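Local coordinates for protein DyP-type peroxidase (Pleurotus ostreatus PC15, PDB 6FSK) that probably uses hydrogen peroxide to oxidise dyes at a heme b centre, as DyP-type peroxidases do, and probably also oxidises Mn(II), at residues H40-I45 / P473-L478; E185-L190 / L245-P250; F239-Y244 / F382-S387. The protein carries 1 engineered substitution. All coordinates share one frame; numbering follows the deposited sequence.

Contact 1 (H40-I45 / P473-L478)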
loop_
_atom_site.group_PDB
_atom_site.type_symbol
_atom_site.label_atom_id
_atom_site.label_comp_id
_atom_site.label_asym_id
_atom_site.label_seq_id
_atom_site.Cartn_x
_atom_site.Cartn_y
_atom_site.Cartn_z
ATOM N N HIS A 40 -16.328 11.008 -23.063
ATOM C CA HIS A 40 -17.351 10.120 -22.767
ATOM C C HIS A 40 -17.085 9.266 -21.551
ATOM O O HIS A 40 -18.011 8.800 -20.926
ATOM C CB HIS A 40 -17.581 9.211 -23.962
ATOM C CG HIS A 40 -18.182 9.951 -25.100
ATOM N ND1 HIS A 40 -17.449 10.381 -26.175
ATOM C CD2 HIS A 40 -19.427 10.466 -25.243
ATOM C CE1 HIS A 40 -18.242 11.064 -26.986
ATOM N NE2 HIS A 40 -19.439 11.141 -26.432
ATOM N N PHE A 41 -15.808 9.040 -21.247
ATOM C CA PHE A 41 -15.400 8.265 -20.076
ATOM C C PHE A 41 -15.596 9.052 -18.773
ATOM O O PHE A 41 -16.041 8.481 -17.784
ATOM C CB PHE A 41 -13.937 7.874 -20.238
ATOM C CG PHE A 41 -13.339 7.082 -19.060
ATOM C CD1 PHE A 41 -14.042 6.093 -18.411
ATOM C CD2 PHE A 41 -12.095 7.386 -18.664
ATOM C CE1 PHE A 41 -13.462 5.369 -17.372
ATOM C CE2 PHE A 41 -11.487 6.653 -17.644
ATOM C CZ PHE A 41 -12.225 5.705 -16.979
ATOM N N ILE A 42 -15.272 10.331 -18.764
ATOM C CA ILE A 42 -15.195 11.077 -17.524
ATOM C C ILE A 42 -16.448 11.024 -16.657
ATOM O O ILE A 42 -16.381 10.853 -15.443
ATOM C CB ILE A 42 -14.676 12.527 -17.795
ATOM C CG1 ILE A 42 -13.215 12.526 -18.146
ATOM C CG2 ILE A 42 -14.957 13.461 -16.571
ATOM C CD1 ILE A 42 -12.746 13.772 -18.872
ATOM N N PRO A 43 -17.678 11.099 -17.223
ATOM C CA PRO A 43 -18.878 11.007 -16.402
ATOM C C PRO A 43 -19.116 9.700 -15.677
ATOM O O PRO A 43 -19.946 9.663 -14.790
ATOM C CB PRO A 43 -20.033 11.278 -17.405
ATOM C CG PRO A 43 -19.396 11.943 -18.483
ATOM C CD PRO A 43 -17.998 11.456 -18.611
ATOM N N HIS A 44 -18.387 8.619 -16.056
ATOM C CA HIS A 44 -18.393 7.364 -15.343
ATOM C C HIS A 44 -17.494 7.313 -14.082
ATOM O O HIS A 44 -17.666 6.377 -13.279
ATOM C CB HIS A 44 -17.854 6.279 -16.255
ATOM C CG HIS A 44 -18.824 5.828 -17.291
ATOM N ND1 HIS A 44 -18.936 6.407 -18.536
ATOM C CD2 HIS A 44 -19.743 4.846 -17.243
ATOM C CE1 HIS A 44 -19.911 5.814 -19.213
ATOM N NE2 HIS A 44 -20.400 4.843 -18.463
ATOM N N ILE A 45 -16.615 8.275 -13.903
ATOM C CA ILE A 45 -15.585 8.183 -12.813
ATOM C C ILE A 45 -16.201 8.430 -11.454
ATOM O O ILE A 45 -16.991 9.388 -11.316
ATOM C CB ILE A 45 -14.430 9.123 -13.092
ATOM C CG1 ILE A 45 -13.726 8.688 -14.350
ATOM C CG2 ILE A 45 -13.411 9.186 -11.930
ATOM C CD1 ILE A 45 -12.705 9.634 -14.866
ATOM N N PRO A 473 -5.715 12.180 -11.686
ATOM C CA PRO A 473 -6.008 13.586 -11.715
ATOM C C PRO A 473 -7.401 13.849 -11.184
ATOM O O PRO A 473 -8.282 12.981 -11.062
ATOM C CB PRO A 473 -5.884 13.946 -13.239
ATOM C CG PRO A 473 -5.175 12.740 -13.854
ATOM C CD PRO A 473 -5.664 11.595 -13.045
ATOM N N SER A 474 -7.670 15.138 -10.920
ATOM C CA SER A 474 -9.009 15.548 -10.551
ATOM C C SER A 474 -9.955 15.516 -11.732
ATOM O O SER A 474 -9.503 15.436 -12.865
ATOM C CB SER A 474 -8.906 17.027 -10.034
ATOM O OG SER A 474 -8.780 17.918 -11.172
ATOM N N ILE A 475 -11.250 15.600 -11.452
ATOM C CA ILE A 475 -12.243 15.589 -12.514
ATOM C C ILE A 475 -12.041 16.810 -13.429
ATOM O O ILE A 475 -12.001 16.645 -14.647
ATOM C CB ILE A 475 -13.651 15.504 -11.966
ATOM C CG1 ILE A 475 -13.879 14.247 -11.051
ATOM C CG2 ILE A 475 -14.657 15.588 -13.108
ATOM C CD1 ILE A 475 -13.613 12.957 -11.805
ATOM N N THR A 476 -11.860 18.015 -12.898
ATOM C CA THR A 476 -11.636 19.131 -13.836
ATOM C C THR A 476 -10.295 19.022 -14.595
ATOM O O THR A 476 -10.215 19.469 -15.726
ATOM C CB THR A 476 -11.750 20.493 -13.188
ATOM O OG1 THR A 476 -10.855 20.531 -12.120
ATOM C CG2 THR A 476 -13.117 20.739 -12.690
ATOM N N ALA A 477 -9.240 18.398 -14.030
ATOM C CA ALA A 477 -8.026 18.139 -14.763
ATOM C C ALA A 477 -8.306 17.215 -15.952
ATOM O O ALA A 477 -7.816 17.482 -17.063
ATOM C CB ALA A 477 -6.929 17.537 -13.913
ATOM N N LEU A 478 -9.053 16.151 -15.715
ATOM C CA LEU A 478 -9.392 15.233 -16.814
ATOM C C LEU A 478 -10.159 15.990 -17.937
ATOM O O LEU A 478 -9.897 15.749 -19.121
ATOM C CB LEU A 478 -10.143 14.044 -16.336
ATOM C CG LEU A 478 -9.464 13.130 -15.311
ATOM C CD1 LEU A 478 -10.399 12.104 -14.709
ATOM C CD2 LEU A 478 -8.320 12.427 -15.959
#
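Ile42 rests its outer end on Leu478, its CD1 lying 3.5 Å from the carbonyl O and 3.6 Å from CB of that residue. The first torsion of Ile42 sets CG1 anti to the carbonyl carbon (chi1 -72°), and the nearly extended chain beyond it carries CD1 across to the helix. The other branch serves a second neighbour, for Ile42 CG2 touches Ile475 CG2 at 4.1 Å as the two side chains run past each other in opposite directions. The two branches of Ile42 thus touch two residues about one helical turn apart, Ile475 and Leu478, a job that suits a beta-branched side chain. An alanine here would probably open a gap between the two segments, with Leu478 CB and Ile475 CG2 both losing a methyl neighbour. Leu478 also extends its own branch, meeting Ile45 tip to tip; at 3.4 Å, Leu478 CD1 and Ile45 CD1 are closer than ordinary van der Waals contact. The meeting joins the 3-10 turn 42-44 that follows helix 31-41, in the alpha+beta barrel region of the DyP fold, to the first turn of helix 475-481, which follows strand 462-472. No hydrogen bond crosses between the segments, and aliphatic residues suit a seam made mostly by methyl and methylene groups. Ile475 folds back at its second torsion (chi2 -59°), turning CD1 toward Ile45 CG2, 3.8 Å away. Ser474 stands at the N-cap of this helix, where its short hydroxyl side chain can reach back to the first turn: OG accepts from Ala477 N at 2.9 Å. Ile45 also leans on Val77 of strand 74-80, while Ile42 touches Ala483 near the C-terminus.

Contact 2 (E185-L190 / L245-P250). Engineered in segment 185-190: Tyr189 (natural residue Phe). With HEM (protoporphyrin IX containing Fe), chain C.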
loop_
_atom_site.group_PDB
_atom_site.type_symbol
_atom_site.label_atom_id
_atom_site.label_comp_id
_atom_site.label_asym_id
_atom_site.label_seq_id
_atom_site.Cartn_x
_atom_site.Cartn_y
_atom_site.Cartn_z
ATOM N N GLU A 185 -4.875 -10.292 4.895
ATOM C CA GLU A 185 -3.921 -10.572 3.786
ATOM C C GLU A 185 -3.507 -12.028 3.816
ATOM O O GLU A 185 -3.804 -12.697 4.807
ATOM C CB GLU A 185 -2.805 -9.556 3.743
ATOM C CG GLU A 185 -2.017 -9.486 5.027
ATOM C CD GLU A 185 -1.232 -10.682 5.237
ATOM O OE1 GLU A 185 -1.149 -11.180 6.387
ATOM O OE2 GLU A 185 -0.565 -11.211 4.265
ATOM N N HIS A 186 -2.889 -12.525 2.746
ATOM C CA HIS A 186 -2.679 -13.996 2.631
ATOM C C HIS A 186 -1.780 -14.627 3.690
ATOM O O HIS A 186 -1.888 -15.866 3.906
ATOM C CB HIS A 186 -2.203 -14.327 1.240
ATOM C CG HIS A 186 -3.309 -14.519 0.255
ATOM N ND1 HIS A 186 -4.130 -15.619 0.305
ATOM C CD2 HIS A 186 -3.820 -13.732 -0.727
ATOM C CE1 HIS A 186 -5.063 -15.541 -0.638
ATOM N NE2 HIS A 186 -4.904 -14.395 -1.265
ATOM N N PHE A 187 -0.900 -13.879 4.356
ATOM C CA PHE A 187 -0.178 -14.447 5.488
ATOM C C PHE A 187 -1.066 -14.688 6.685
ATOM O O PHE A 187 -0.654 -15.423 7.597
ATOM C CB PHE A 187 1.065 -13.675 5.942
ATOM C CG PHE A 187 2.156 -13.523 4.913
ATOM C CD1 PHE A 187 2.656 -14.559 4.150
ATOM C CD2 PHE A 187 2.724 -12.277 4.714
ATOM C CE1 PHE A 187 3.681 -14.342 3.227
ATOM C CE2 PHE A 187 3.707 -12.042 3.775
ATOM C CZ PHE A 187 4.158 -13.082 2.961
ATOM N N GLY A 188 -2.266 -14.105 6.744
ATOM C CA GLY A 188 -3.223 -14.325 7.786
ATOM C C GLY A 188 -3.527 -13.178 8.660
ATOM O O GLY A 188 -4.453 -13.309 9.505
ATOM N N TYR A 189 -2.985 -11.978 8.384
ATOM C CA TYR A 189 -3.057 -10.836 9.344
ATOM C C TYR A 189 -4.136 -9.892 8.858
ATOM O O TYR A 189 -4.205 -9.534 7.676
ATOM C CB TYR A 189 -1.714 -10.122 9.419
ATOM C CG TYR A 189 -0.719 -11.019 10.111
ATOM C CD1 TYR A 189 -0.047 -11.973 9.401
ATOM C CD2 TYR A 189 -0.420 -10.887 11.463
ATOM C CE1 TYR A 189 0.781 -12.932 9.996
ATOM C CE2 TYR A 189 0.406 -11.804 12.076
ATOM C CZ TYR A 189 1.009 -12.822 11.356
ATOM O OH TYR A 189 1.888 -13.789 11.901
ATOM N N LEU A 190 -5.024 -9.429 9.736
ATOM C CA LEU A 190 -6.015 -8.415 9.374
ATOM C C LEU A 190 -5.299 -7.176 8.856
ATOM O O LEU A 190 -4.350 -6.706 9.411
ATOM C CB LEU A 190 -6.877 -8.067 10.594
ATOM C CG LEU A 190 -7.926 -6.956 10.401
ATOM C CD1 LEU A 190 -8.914 -7.523 9.382
ATOM C CD2 LEU A 190 -8.647 -6.652 11.717
ATOM N N LEU A 245 2.477 -7.710 -5.623
ATOM C CA LEU A 245 3.317 -8.359 -4.585
ATOM C C LEU A 245 2.921 -9.782 -4.336
ATOM O O LEU A 245 1.897 -10.047 -3.739
ATOM C CB LEU A 245 3.318 -7.572 -3.288
ATOM C CG LEU A 245 3.871 -6.163 -3.433
ATOM C CD1 LEU A 245 3.790 -5.446 -2.043
ATOM C CD2 LEU A 245 5.304 -6.047 -3.907
ATOM N N PHE A 246 3.691 -10.731 -4.845
ATOM C CA PHE A 246 3.333 -12.155 -4.617
ATOM C C PHE A 246 3.793 -12.518 -3.211
ATOM O O PHE A 246 4.850 -12.036 -2.765
ATOM C CB PHE A 246 4.033 -13.042 -5.674
ATOM C CG PHE A 246 3.355 -13.026 -6.988
ATOM C CD1 PHE A 246 3.363 -11.920 -7.786
ATOM C CD2 PHE A 246 2.651 -14.121 -7.448
ATOM C CE1 PHE A 246 2.636 -11.852 -8.978
ATOM C CE2 PHE A 246 1.998 -14.086 -8.678
ATOM C CZ PHE A 246 1.999 -12.954 -9.437
ATOM N N GLN A 247 3.020 -13.340 -2.542
ATOM C CA GLN A 247 3.365 -13.801 -1.206
ATOM C C GLN A 247 3.624 -15.308 -1.210
ATOM O O GLN A 247 2.884 -16.073 -1.802
ATOM C CB GLN A 247 2.244 -13.466 -0.263
ATOM C CG GLN A 247 2.139 -11.933 -0.077
ATOM C CD GLN A 247 0.925 -11.575 0.727
ATOM O OE1 GLN A 247 0.062 -10.913 0.228
ATOM N NE2 GLN A 247 0.901 -11.847 1.980
ATOM N N MET A 248 4.624 -15.702 -0.455
ATOM C CA MET A 248 5.049 -17.070 -0.295
ATOM C C MET A 248 4.563 -17.602 1.061
ATOM O O MET A 248 5.285 -17.557 2.050
ATOM C CB MET A 248 6.592 -17.099 -0.461
ATOM C CG MET A 248 7.104 -16.379 -1.712
ATOM S SD MET A 248 6.414 -16.984 -3.248
ATOM C CE MET A 248 7.331 -18.471 -3.348
ATOM N N VAL A 249 3.303 -18.037 1.094
ATOM C CA VAL A 249 2.589 -18.332 2.313
ATOM C C VAL A 249 3.090 -19.551 3.043
ATOM O O VAL A 249 3.384 -19.470 4.227
ATOM C CB VAL A 249 1.064 -18.229 2.155
ATOM C CG1 VAL A 249 0.351 -18.437 3.461
ATOM C CG2 VAL A 249 0.753 -16.861 1.603
ATOM N N PRO A 250 3.106 -20.688 2.371
ATOM C CA PRO A 250 3.664 -21.891 3.026
ATOM C C PRO A 250 5.090 -21.683 3.542
ATOM O O PRO A 250 5.465 -22.168 4.629
ATOM C CB PRO A 250 3.632 -22.988 1.925
ATOM C CG PRO A 250 2.537 -22.490 0.982
ATOM C CD PRO A 250 2.625 -20.950 1.018
HETATM C CHA HEM C . 0.339 -2.035 7.800
HETATM C CHB HEM C . 0.743 -6.330 5.649
HETATM C CHC HEM C . 3.155 -4.229 2.051
HETATM C CHD HEM C . 3.032 0.036 4.346
HETATM C C1A HEM C . 0.209 -3.403 7.556
HETATM C C2A HEM C . -0.474 -4.346 8.385
HETATM C C3A HEM C . -0.408 -5.535 7.769
HETATM C C4A HEM C . 0.388 -5.339 6.596
HETATM C CMA HEM C . -0.923 -6.835 8.281
HETATM C CAA HEM C . -1.115 -4.026 9.727
HETATM C CBA HEM C . -2.594 -3.664 9.736
HETATM C CGA HEM C . -2.873 -2.320 9.118
HETATM O O1A HEM C . -2.617 -1.285 9.736
HETATM O O2A HEM C . -3.397 -2.299 7.975
HETATM C C1B HEM C . 1.451 -6.170 4.455
HETATM C C2B HEM C . 1.705 -7.153 3.504
HETATM C C3B HEM C . 2.358 -6.598 2.448
HETATM C C4B HEM C . 2.523 -5.186 2.823
HETATM C CMB HEM C . 1.359 -8.616 3.629
HETATM C CAB HEM C . 2.896 -7.136 1.180
HETATM C CBB HEM C . 2.466 -8.253 0.634
HETATM C C1C HEM C . 3.438 -2.928 2.334
HETATM C C2C HEM C . 4.192 -2.000 1.604
HETATM C C3C HEM C . 4.198 -0.793 2.242
HETATM C C4C HEM C . 3.349 -0.955 3.397
HETATM C CMC HEM C . 4.858 -2.316 0.292
HETATM C CAC HEM C . 4.895 0.494 1.971
HETATM C CBC HEM C . 6.060 0.588 1.297
HETATM C C1D HEM C . 2.215 -0.197 5.456
HETATM C C2D HEM C . 1.776 0.944 6.317
HETATM C C3D HEM C . 0.971 0.338 7.271
HETATM C C4D HEM C . 1.020 -1.088 6.995
HETATM C CMD HEM C . 2.071 2.383 6.170
HETATM C CAD HEM C . 0.286 0.992 8.466
HETATM C CBD HEM C . 1.180 1.129 9.657
HETATM C CGD HEM C . 0.511 1.896 10.770
HETATM O O1D HEM C . 0.566 1.315 11.882
HETATM O O2D HEM C . -0.106 2.915 10.534
HETATM N NA HEM C . 0.848 -4.031 6.485
HETATM N NB HEM C . 2.020 -5.000 4.077
HETATM N NC HEM C . 3.026 -2.284 3.526
HETATM N ND HEM C . 1.803 -1.367 5.947
HETATM FE FE HEM C . 1.983 -3.183 5.064
HETATM O O HOH W 1 -2.624 -10.585 0.595
#
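Gln247 and Glu185 are brought together by contrasting chain shapes. The glutamine places CG anti to its carbonyl carbon and runs extended beyond (chi2 173°), whereas Glu185 holds CG between its own N and carbonyl carbon (chi1 58°) and bends again at the next bond. The chains meet at about a right angle, with amide and carboxylate nearly coplanar, and Gln247 NE2 donates to Glu185 OE2 at 2.8 Å. The same oxygen takes Phe187 N at 2.7 Å from above the carboxylate plane, while Glu185 OE1 accepts from Tyr189 N at 2.8 Å. Three N-H groups therefore hold the buried carboxylate, which would offset part of its charge. Glu185 also begins a type I beta turn that ends at Gly188, whose backbone angles would jam any CB against the preceding carbonyl oxygen. Gly188 to Gly192 fits the GXXDG signature of DyP-type peroxidases, so the turn leads directly to the heme-binding Gly192. The amide is turned steeply to the Phe187 ring (71° between planes), and its NE2 end sits 3.2 Å above one face, toward the rim. A water donates to Gln247 OE1 and accepts from His186 N, using the amide's remaining polar end. Val249, at the start of helix 249-258, lays CG1 3.4 Å from His186 O and touches Phe187 with its other methyl. Toward the heme, Glu185 OE2 approaches the heme methyl carbon CMB at 3.3 Å, and the engineered Tyr189 (naturally Phe) sets its CB 3.6 Å from heme CMA.

Contact 3 (F239-Y244 / F382-S387). With HEM (protoporphyrin IX containing Fe), chain C.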
loop_
_atom_site.group_PDB
_atom_site.type_symbol
_atom_site.label_atom_id
_atom_site.label_comp_id
_atom_site.label_asym_id
_atom_site.label_seq_id
_atom_site.Cartn_x
_atom_site.Cartn_y
_atom_site.Cartn_z
ATOM N N PHE A 239 -0.825 10.744 -6.147
ATOM C CA PHE A 239 0.076 9.729 -6.705
ATOM C C PHE A 239 -0.345 8.373 -6.198
ATOM O O PHE A 239 -0.440 8.115 -4.994
ATOM C CB PHE A 239 1.528 9.975 -6.373
ATOM C CG PHE A 239 2.123 11.210 -6.989
ATOM C CD1 PHE A 239 2.637 11.157 -8.246
ATOM C CD2 PHE A 239 2.130 12.440 -6.341
ATOM C CE1 PHE A 239 3.156 12.242 -8.861
ATOM C CE2 PHE A 239 2.608 13.562 -6.978
ATOM C CZ PHE A 239 3.191 13.442 -8.222
ATOM N N LEU A 240 -0.627 7.501 -7.167
ATOM C CA LEU A 240 -1.025 6.110 -6.972
ATOM C C LEU A 240 0.220 5.256 -7.214
ATOM O O LEU A 240 0.682 5.139 -8.381
ATOM C CB LEU A 240 -2.096 5.742 -7.990
ATOM C CG LEU A 240 -2.848 4.451 -7.809
ATOM C CD1 LEU A 240 -4.061 4.355 -8.715
ATOM C CD2 LEU A 240 -1.973 3.219 -8.000
ATOM N N THR A 241 0.725 4.602 -6.186
ATOM C CA THR A 241 1.768 3.550 -6.334
ATOM C C THR A 241 1.098 2.206 -6.408
ATOM O O THR A 241 0.346 1.837 -5.516
ATOM C CB THR A 241 2.751 3.615 -5.154
ATOM O OG1 THR A 241 3.497 4.830 -5.210
ATOM C CG2 THR A 241 3.722 2.411 -5.260
ATOM N N PHE A 242 1.406 1.440 -7.489
ATOM C CA PHE A 242 0.962 0.042 -7.639
ATOM C C PHE A 242 2.130 -0.899 -7.529
ATOM O O PHE A 242 3.146 -0.651 -8.181
ATOM C CB PHE A 242 0.278 -0.180 -8.974
ATOM C CG PHE A 242 -0.040 -1.616 -9.241
ATOM C CD1 PHE A 242 -1.008 -2.295 -8.531
ATOM C CD2 PHE A 242 0.644 -2.297 -10.226
ATOM C CE1 PHE A 242 -1.307 -3.639 -8.849
ATOM C CE2 PHE A 242 0.363 -3.635 -10.477
ATOM C CZ PHE A 242 -0.534 -4.280 -9.743
ATOM N N ARG A 243 1.998 -1.939 -6.697
ATOM C CA ARG A 243 3.014 -3.011 -6.552
ATOM C C ARG A 243 2.332 -4.337 -6.605
ATOM O O ARG A 243 1.398 -4.611 -5.857
ATOM C CB ARG A 243 3.810 -2.886 -5.248
ATOM C CG ARG A 243 4.547 -1.546 -5.133
ATOM C CD ARG A 243 5.930 -1.602 -5.749
ATOM N NE ARG A 243 6.937 -2.388 -5.047
ATOM C CZ ARG A 243 8.038 -2.889 -5.582
ATOM N NH1 ARG A 243 8.261 -2.832 -6.881
ATOM N NH2 ARG A 243 8.861 -3.542 -4.784
ATOM N N TYR A 244 2.774 -5.173 -7.544
ATOM C CA TYR A 244 2.180 -6.521 -7.680
ATOM C C TYR A 244 2.956 -7.509 -6.837
ATOM O O TYR A 244 4.097 -7.895 -7.233
ATOM C CB TYR A 244 2.271 -6.875 -9.151
ATOM C CG TYR A 244 1.482 -8.060 -9.635
ATOM C CD1 TYR A 244 0.489 -8.638 -8.923
ATOM C CD2 TYR A 244 1.691 -8.508 -10.942
ATOM C CE1 TYR A 244 -0.290 -9.677 -9.450
ATOM C CE2 TYR A 244 0.950 -9.548 -11.431
ATOM C CZ TYR A 244 -0.044 -10.091 -10.725
ATOM O OH TYR A 244 -0.799 -11.159 -11.290
ATOM N N PHE A 382 -0.916 -4.230 -4.073
ATOM C CA PHE A 382 -0.646 -3.097 -3.181
ATOM C C PHE A 382 -0.898 -1.797 -3.950
ATOM O O PHE A 382 -0.336 -1.593 -4.991
ATOM C CB PHE A 382 0.817 -3.135 -2.723
ATOM C CG PHE A 382 1.191 -1.978 -1.880
ATOM C CD1 PHE A 382 1.077 -2.024 -0.496
ATOM C CD2 PHE A 382 1.725 -0.881 -2.447
ATOM C CE1 PHE A 382 1.389 -0.893 0.282
ATOM C CE2 PHE A 382 2.121 0.212 -1.651
ATOM C CZ PHE A 382 1.932 0.187 -0.301
ATOM N N VAL A 383 -1.731 -0.945 -3.393
ATOM C CA VAL A 383 -1.949 0.370 -3.924
ATOM C C VAL A 383 -1.874 1.391 -2.787
ATOM O O VAL A 383 -2.470 1.139 -1.726
ATOM C CB VAL A 383 -3.316 0.509 -4.628
ATOM C CG1 VAL A 383 -3.683 1.968 -4.875
ATOM C CG2 VAL A 383 -3.276 -0.255 -5.927
ATOM N N CYS A 384 -1.140 2.456 -2.909
ATOM C CA CYS A 384 -1.175 3.534 -1.872
ATOM C C CYS A 384 -1.152 4.883 -2.570
ATOM O O CYS A 384 -0.613 5.021 -3.682
ATOM C CB CYS A 384 -0.040 3.403 -0.846
ATOM S SG CYS A 384 1.589 3.828 -1.444
ATOM N N TYR A 385 -1.673 5.858 -1.880
ATOM C CA TYR A 385 -1.768 7.227 -2.282
ATOM C C TYR A 385 -1.089 8.183 -1.348
ATOM O O TYR A 385 -1.203 8.028 -0.096
ATOM C CB TYR A 385 -3.214 7.700 -2.371
ATOM C CG TYR A 385 -4.075 6.990 -3.375
ATOM C CD1 TYR A 385 -4.088 7.374 -4.708
ATOM C CD2 TYR A 385 -4.859 5.903 -3.025
ATOM C CE1 TYR A 385 -4.871 6.703 -5.667
ATOM C CE2 TYR A 385 -5.605 5.216 -3.960
ATOM C CZ TYR A 385 -5.632 5.649 -5.299
ATOM O OH TYR A 385 -6.393 4.992 -6.221
ATOM N N SER A 386 -0.483 9.193 -1.912
ATOM C CA SER A 386 -0.042 10.376 -1.175
ATOM C C SER A 386 0.311 11.460 -2.194
ATOM O O SER A 386 0.300 11.217 -3.401
ATOM C CB SER A 386 1.105 10.186 -0.214
ATOM O OG SER A 386 2.370 10.229 -0.859
ATOM N N SER A 387 0.618 12.668 -1.743
ATOM C CA SER A 387 0.972 13.712 -2.639
ATOM C C SER A 387 2.428 13.702 -2.986
ATOM O O SER A 387 2.922 14.597 -3.702
ATOM C CB SER A 387 0.575 15.079 -2.077
ATOM O OG SER A 387 1.345 15.345 -0.933
HETATM C CHA HEM C . 0.339 -2.035 7.800
HETATM C CHB HEM C . 0.743 -6.330 5.649
HETATM C CHC HEM C . 3.155 -4.229 2.051
HETATM C CHD HEM C . 3.032 0.036 4.346
HETATM C C1A HEM C . 0.209 -3.403 7.556
HETATM C C2A HEM C . -0.474 -4.346 8.385
HETATM C C3A HEM C . -0.408 -5.535 7.769
HETATM C C4A HEM C . 0.388 -5.339 6.596
HETATM C CMA HEM C . -0.923 -6.835 8.281
HETATM C CAA HEM C . -1.115 -4.026 9.727
HETATM C CBA HEM C . -2.594 -3.664 9.736
HETATM C CGA HEM C . -2.873 -2.320 9.118
HETATM O O1A HEM C . -2.617 -1.285 9.736
HETATM O O2A HEM C . -3.397 -2.299 7.975
HETATM C C1B HEM C . 1.451 -6.170 4.455
HETATM C C2B HEM C . 1.705 -7.153 3.504
HETATM C C3B HEM C . 2.358 -6.598 2.448
HETATM C C4B HEM C . 2.523 -5.186 2.823
HETATM C CMB HEM C . 1.359 -8.616 3.629
HETATM C CAB HEM C . 2.896 -7.136 1.180
HETATM C CBB HEM C . 2.466 -8.253 0.634
HETATM C C1C HEM C . 3.438 -2.928 2.334
HETATM C C2C HEM C . 4.192 -2.000 1.604
HETATM C C3C HEM C . 4.198 -0.793 2.242
HETATM C C4C HEM C . 3.349 -0.955 3.397
HETATM C CMC HEM C . 4.858 -2.316 0.292
HETATM C CAC HEM C . 4.895 0.494 1.971
HETATM C CBC HEM C . 6.060 0.588 1.297
HETATM C C1D HEM C . 2.215 -0.197 5.456
HETATM C C2D HEM C . 1.776 0.944 6.317
HETATM C C3D HEM C . 0.971 0.338 7.271
HETATM C C4D HEM C . 1.020 -1.088 6.995
HETATM C CMD HEM C . 2.071 2.383 6.170
HETATM C CAD HEM C . 0.286 0.992 8.466
HETATM C CBD HEM C . 1.180 1.129 9.657
HETATM C CGD HEM C . 0.511 1.896 10.770
HETATM O O1D HEM C . 0.566 1.315 11.882
HETATM O O2D HEM C . -0.106 2.915 10.534
HETATM N NA HEM C . 0.848 -4.031 6.485
HETATM N NB HEM C . 2.020 -5.000 4.077
HETATM N NC HEM C . 3.026 -2.284 3.526
HETATM N ND HEM C . 1.803 -1.367 5.947
HETATM FE FE HEM C . 1.983 -3.183 5.064
HETATM O O HOH W 2 1.794 6.633 -3.767
#
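Cys384 O is gripped by two donors: Thr241 N, at 2.9 Å and nearly in line with the carbonyl, and a water at the same distance. That water also bonds to Thr241 OG1, so the threonine reaches one carbonyl directly through its backbone N and, by way of the water, through its hydroxyl. The return bond, from Cys384 N to Thr241 O, completes a hydrogen-bonded antiparallel pair. Phe239 with Ser386 and Arg243 with Phe382 form two more of the same kind, six backbone bonds in all. Between them, the non-hydrogen-bonded pairs Leu240 with Tyr385 and Phe242 with Val383 bring their side chains to the opposite face. There Leu240 lies alongside Tyr385, pointing the same way, with Leu240 CG 3.7 Å from Tyr385 CE1; its methyl CD2 touches Val383 CG1 at 3.8 Å. Apolar carbon suits this buried face, and the one phenol among it finds a mate for its hydroxyl in Asp11. On the face of Thr241 and Cys384, Phe382 projects toward the heme. Its CG stands anti to the backbone N (chi1 177°), which sends the ring outward until CE1 is 3.3 Å from heme C2C, and the heme methyl CMC lies over one face of the ring. A flat apolar ring suits such closeness to the porphyrin. Arg243 CG packs near Phe382 CD2 at 4.0 Å, but the arginine bends away to a salt bridge with Asp111. Strands 238-247 and 379-386 are neighbours in the large antiparallel sheet, with strand 462-472 bonded beyond the first and strand 354-360 beyond the second, while Phe393 of helix 393-401 covers Thr241, Arg243 and Cys384.

In the fold
All three contacts are buried, yet at different depths. The centre of contact 3 lies about 6 Å from the centre of the chain, that of contact 2 about 14 Å and that of contact 1 about 24 Å, the last on the opposite side of the chain's centre from contact 2. Contacts 2 and 3 share strand 238-247, touch each other through Leu245 and Phe382, and both reach the heme. Contact 1 stays away from the annotated sites, joining a 3-10 turn to a helix start mainly through aliphatic groups. Contact 3 relies on regular backbone bonding within the sheet, whereas contact 2, where the strand ends beside a loop, depends on side-chain polar groups and a water.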